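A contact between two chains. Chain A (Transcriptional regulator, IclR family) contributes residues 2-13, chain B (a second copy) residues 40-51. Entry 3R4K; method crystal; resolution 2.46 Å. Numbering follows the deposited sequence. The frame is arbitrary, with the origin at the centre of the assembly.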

# COMPACT_ATOMS: atom_id res chain seq x y z
N MSE A 2 20.48 -20.05 3.76
CA MSE A 2 19.87 -21.23 3.16
C MSE A 2 19.07 -22.08 4.17
O MSE A 2 18.77 -23.25 3.92
CB MSE A 2 20.89 -22.12 2.41
CG MSE A 2 22.16 -22.39 3.19
SE MSE A 2 23.53 -21.06 2.76
CE MSE A 2 24.32 -21.95 1.16
N GLY A 3 18.68 -21.46 5.28
CA GLY A 3 17.83 -22.05 6.30
C GLY A 3 16.39 -22.16 5.84
O GLY A 3 16.04 -21.63 4.78
N THR A 4 15.54 -22.82 6.65
CA THR A 4 14.13 -23.08 6.35
C THR A 4 13.29 -21.79 6.24
O THR A 4 12.39 -21.75 5.39
CB THR A 4 13.49 -24.10 7.32
OG1 THR A 4 14.29 -24.27 8.49
CG2 THR A 4 13.33 -25.44 6.68
N VAL A 5 13.61 -20.72 7.01
CA VAL A 5 12.88 -19.45 6.93
C VAL A 5 13.19 -18.80 5.57
O VAL A 5 12.26 -18.40 4.86
CB VAL A 5 13.14 -18.52 8.14
CG1 VAL A 5 12.53 -17.12 7.93
CG2 VAL A 5 12.61 -19.13 9.42
N SER A 6 14.49 -18.74 5.20
CA SER A 6 15.01 -18.23 3.93
C SER A 6 14.41 -18.98 2.73
O SER A 6 14.06 -18.35 1.74
CB SER A 6 16.53 -18.36 3.89
OG SER A 6 17.18 -17.37 4.67
N LYS A 7 14.31 -20.32 2.83
CA LYS A 7 13.76 -21.20 1.80
C LYS A 7 12.30 -20.88 1.53
O LYS A 7 11.90 -20.75 0.36
CB LYS A 7 13.89 -22.67 2.20
CG LYS A 7 15.11 -23.37 1.63
CD LYS A 7 15.46 -24.66 2.38
CE LYS A 7 14.80 -25.88 1.80
NZ LYS A 7 15.20 -27.12 2.51
N ALA A 8 11.51 -20.72 2.62
CA ALA A 8 10.08 -20.40 2.55
C ALA A 8 9.86 -19.05 1.89
O ALA A 8 9.00 -18.93 1.01
CB ALA A 8 9.50 -20.41 3.95
N LEU A 9 10.66 -18.04 2.27
CA LEU A 9 10.51 -16.70 1.74
C LEU A 9 10.95 -16.60 0.28
O LEU A 9 10.39 -15.78 -0.45
CB LEU A 9 11.22 -15.67 2.62
CG LEU A 9 10.70 -15.61 4.06
CD1 LEU A 9 11.61 -14.80 4.94
CD2 LEU A 9 9.20 -15.17 4.13
N THR A 10 11.87 -17.47 -0.18
CA THR A 10 12.32 -17.54 -1.57
C THR A 10 11.16 -17.95 -2.48
O THR A 10 11.06 -17.47 -3.60
CB THR A 10 13.51 -18.51 -1.70
OG1 THR A 10 14.59 -18.02 -0.91
CG2 THR A 10 13.99 -18.67 -3.12
N LEU A 11 10.26 -18.84 -1.98
CA LEU A 11 9.11 -19.33 -2.73
C LEU A 11 8.18 -18.18 -3.14
O LEU A 11 7.63 -18.21 -4.24
CB LEU A 11 8.33 -20.41 -1.94
CG LEU A 11 9.03 -21.76 -1.73
CD1 LEU A 11 8.25 -22.65 -0.76
CD2 LEU A 11 9.22 -22.50 -3.04
N LEU A 12 8.07 -17.14 -2.27
CA LEU A 12 7.23 -15.97 -2.49
C LEU A 12 7.74 -15.09 -3.64
O LEU A 12 6.93 -14.39 -4.25
CB LEU A 12 7.12 -15.11 -1.21
CG LEU A 12 6.48 -15.73 -0.00
CD1 LEU A 12 6.46 -14.75 1.13
CD2 LEU A 12 5.07 -16.20 -0.30
N THR A 13 9.06 -15.14 -3.91
CA THR A 13 9.70 -14.33 -4.96
C THR A 13 9.25 -14.75 -6.37
O THR A 13 9.36 -13.94 -7.30
CB THR A 13 11.26 -14.37 -4.85
OG1 THR A 13 11.78 -15.62 -5.30
CG2 THR A 13 11.78 -14.04 -3.45
N ARG B 40 18.30 -14.24 15.16
CA ARG B 40 18.44 -15.13 14.00
C ARG B 40 17.25 -15.03 13.06
O ARG B 40 17.44 -14.93 11.85
CB ARG B 40 18.64 -16.58 14.44
CG ARG B 40 18.78 -17.59 13.29
CD ARG B 40 19.62 -18.79 13.68
NE ARG B 40 19.09 -19.52 14.84
CZ ARG B 40 19.63 -19.52 16.06
NH1 ARG B 40 20.72 -18.79 16.31
NH2 ARG B 40 19.09 -20.24 17.03
N LEU B 41 16.02 -15.04 13.63
CA LEU B 41 14.78 -14.96 12.86
C LEU B 41 14.66 -13.60 12.18
O LEU B 41 14.30 -13.56 11.00
CB LEU B 41 13.57 -15.23 13.76
CG LEU B 41 13.42 -16.67 14.32
CD1 LEU B 41 12.20 -16.78 15.22
CD2 LEU B 41 13.31 -17.71 13.18
N MSE B 42 14.98 -12.50 12.90
CA MSE B 42 14.91 -11.15 12.33
C MSE B 42 15.98 -10.95 11.26
O MSE B 42 15.71 -10.20 10.31
CB MSE B 42 15.00 -10.06 13.40
CG MSE B 42 13.80 -10.01 14.31
SE MSE B 42 12.14 -9.55 13.42
CE MSE B 42 12.37 -7.67 13.33
N SER B 43 17.17 -11.61 11.36
CA SER B 43 18.21 -11.46 10.33
C SER B 43 17.81 -12.22 9.06
O SER B 43 18.06 -11.75 7.94
CB SER B 43 19.58 -11.87 10.84
OG SER B 43 19.54 -13.14 11.47
N GLU B 44 17.08 -13.33 9.23
CA GLU B 44 16.56 -14.11 8.11
C GLU B 44 15.48 -13.31 7.38
O GLU B 44 15.46 -13.30 6.15
CB GLU B 44 16.06 -15.48 8.58
CG GLU B 44 17.17 -16.52 8.61
CD GLU B 44 16.74 -17.94 8.92
OE1 GLU B 44 16.56 -18.27 10.11
OE2 GLU B 44 16.63 -18.75 7.96
N LEU B 45 14.65 -12.57 8.13
CA LEU B 45 13.61 -11.70 7.57
C LEU B 45 14.25 -10.48 6.90
O LEU B 45 13.76 -10.03 5.87
CB LEU B 45 12.64 -11.24 8.66
CG LEU B 45 11.66 -12.28 9.19
CD1 LEU B 45 11.10 -11.86 10.54
CD2 LEU B 45 10.55 -12.54 8.21
N GLN B 46 15.36 -9.99 7.47
CA GLN B 46 16.12 -8.85 6.95
C GLN B 46 16.75 -9.18 5.61
O GLN B 46 16.68 -8.36 4.69
CB GLN B 46 17.20 -8.45 7.96
CG GLN B 46 17.70 -7.02 7.79
CD GLN B 46 18.68 -6.61 8.86
OE1 GLN B 46 18.78 -7.20 9.93
NE2 GLN B 46 19.41 -5.55 8.59
N GLU B 47 17.35 -10.39 5.48
CA GLU B 47 18.00 -10.85 4.25
C GLU B 47 16.97 -10.90 3.11
O GLU B 47 17.31 -10.57 1.97
CB GLU B 47 18.66 -12.22 4.45
CG GLU B 47 19.97 -12.20 5.23
CD GLU B 47 20.37 -13.45 6.01
OE1 GLU B 47 21.29 -13.34 6.86
OE2 GLU B 47 19.81 -14.54 5.75
N ALA B 48 15.71 -11.25 3.44
CA ALA B 48 14.58 -11.35 2.51
C ALA B 48 13.88 -10.01 2.23
O ALA B 48 13.05 -9.96 1.35
CB ALA B 48 13.57 -12.35 3.03
N GLY B 49 14.23 -8.95 2.96
CA GLY B 49 13.64 -7.62 2.79
C GLY B 49 12.31 -7.41 3.47
O GLY B 49 11.57 -6.48 3.15
N PHE B 50 11.99 -8.29 4.43
CA PHE B 50 10.73 -8.20 5.18
C PHE B 50 10.87 -7.28 6.37
O PHE B 50 9.88 -6.68 6.80
CB PHE B 50 10.25 -9.57 5.61
CG PHE B 50 9.49 -10.27 4.52
CD1 PHE B 50 10.15 -10.78 3.40
CD2 PHE B 50 8.11 -10.42 4.60
CE1 PHE B 50 9.45 -11.42 2.39
CE2 PHE B 50 7.40 -11.04 3.57
CZ PHE B 50 8.08 -11.54 2.48
N VAL B 51 12.10 -7.16 6.90
CA VAL B 51 12.43 -6.24 7.99
C VAL B 51 13.72 -5.53 7.59
O VAL B 51 14.43 -5.99 6.69
CB VAL B 51 12.52 -6.87 9.43
CG1 VAL B 51 11.35 -7.79 9.71
CG2 VAL B 51 13.85 -7.57 9.67

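How do the two chains meet? Helices from the two copies, residues 4-12 of chain A and helix 40-47 of chain B, run in broadly the same direction, with 29° between their axes and a closest approach of 9.4 Å. The CA atoms of A:Ser6 and B:Glu44 lie 6.1 Å apart, those of A:Leu9 and B:Ala48 6.8 Å. The stretches bury 397 Å² in all, and B:Glu44, A:Leu9 and A:Val5 cover the most surface.

What does B:Glu44 do at the start of the chain A helix? Its CA-to-CB bond points toward chain A, and its carboxylate reaches the first turn, where backbone NH groups have no helical carbonyl to bond. The N of A:Ser6 donates a weak hydrogen bond to OE2 of B:Glu44, 3.5 Å long with an angle of 150° at the hydrogen. The OG of A:Ser6 lies 3.6 Å from OE2 of B:Glu44, near it but not bonded to it. A:Gly3, at the N-cap position, leaves room for the carboxylate: a CB placed ideally on A:Gly3 would stand 2.8 Å from OE2 of B:Glu44, a clash, whereas the CA of A:Gly3 is 3.9 Å from that oxygen.

Where does A:Val5 fit beside this polar contact? Its CA-to-CB bond points toward chain B and the residue is buried, with CB of A:Val5 3.5 Å from OE2 of B:Glu44, so the carboxylate packs against a valine as well as meeting the backbone. CG2 of A:Val5 lies 4.1 Å from CD2 of B:Leu41. The CA-to-CB bond of B:Leu41 points sideways, yet the end of its side chain comes nearer to chain A.

What holds A:Leu9, one turn further along? Its methyl groups meet apolar groups from three residues of chain B. CD1 of A:Leu9 lies 3.7 Å from CB of B:Ala48 and 4.1 Å from CD2 of B:Leu45, while CD2 of A:Leu9 sits over one face of the B:Phe50 ring, 4.1 Å from CE1. A:Leu9 makes these contacts in the m, t rotamer.

How does B:Phe50 come to lie against the chain A helix? B:Gly49 leaves the helical conformation with a positive phi of 82°, a value that favours glycine, and a Schellman motif closes the end of the helix: the N of B:Phe50 bonds back to the O of B:Leu45 at 2.9 Å. Directly after B:Gly49, the CA-to-CB bond of B:Phe50 points toward chain A, and the ring also meets A:Leu12, with CD1 of A:Leu12 3.8 Å from CZ of B:Phe50.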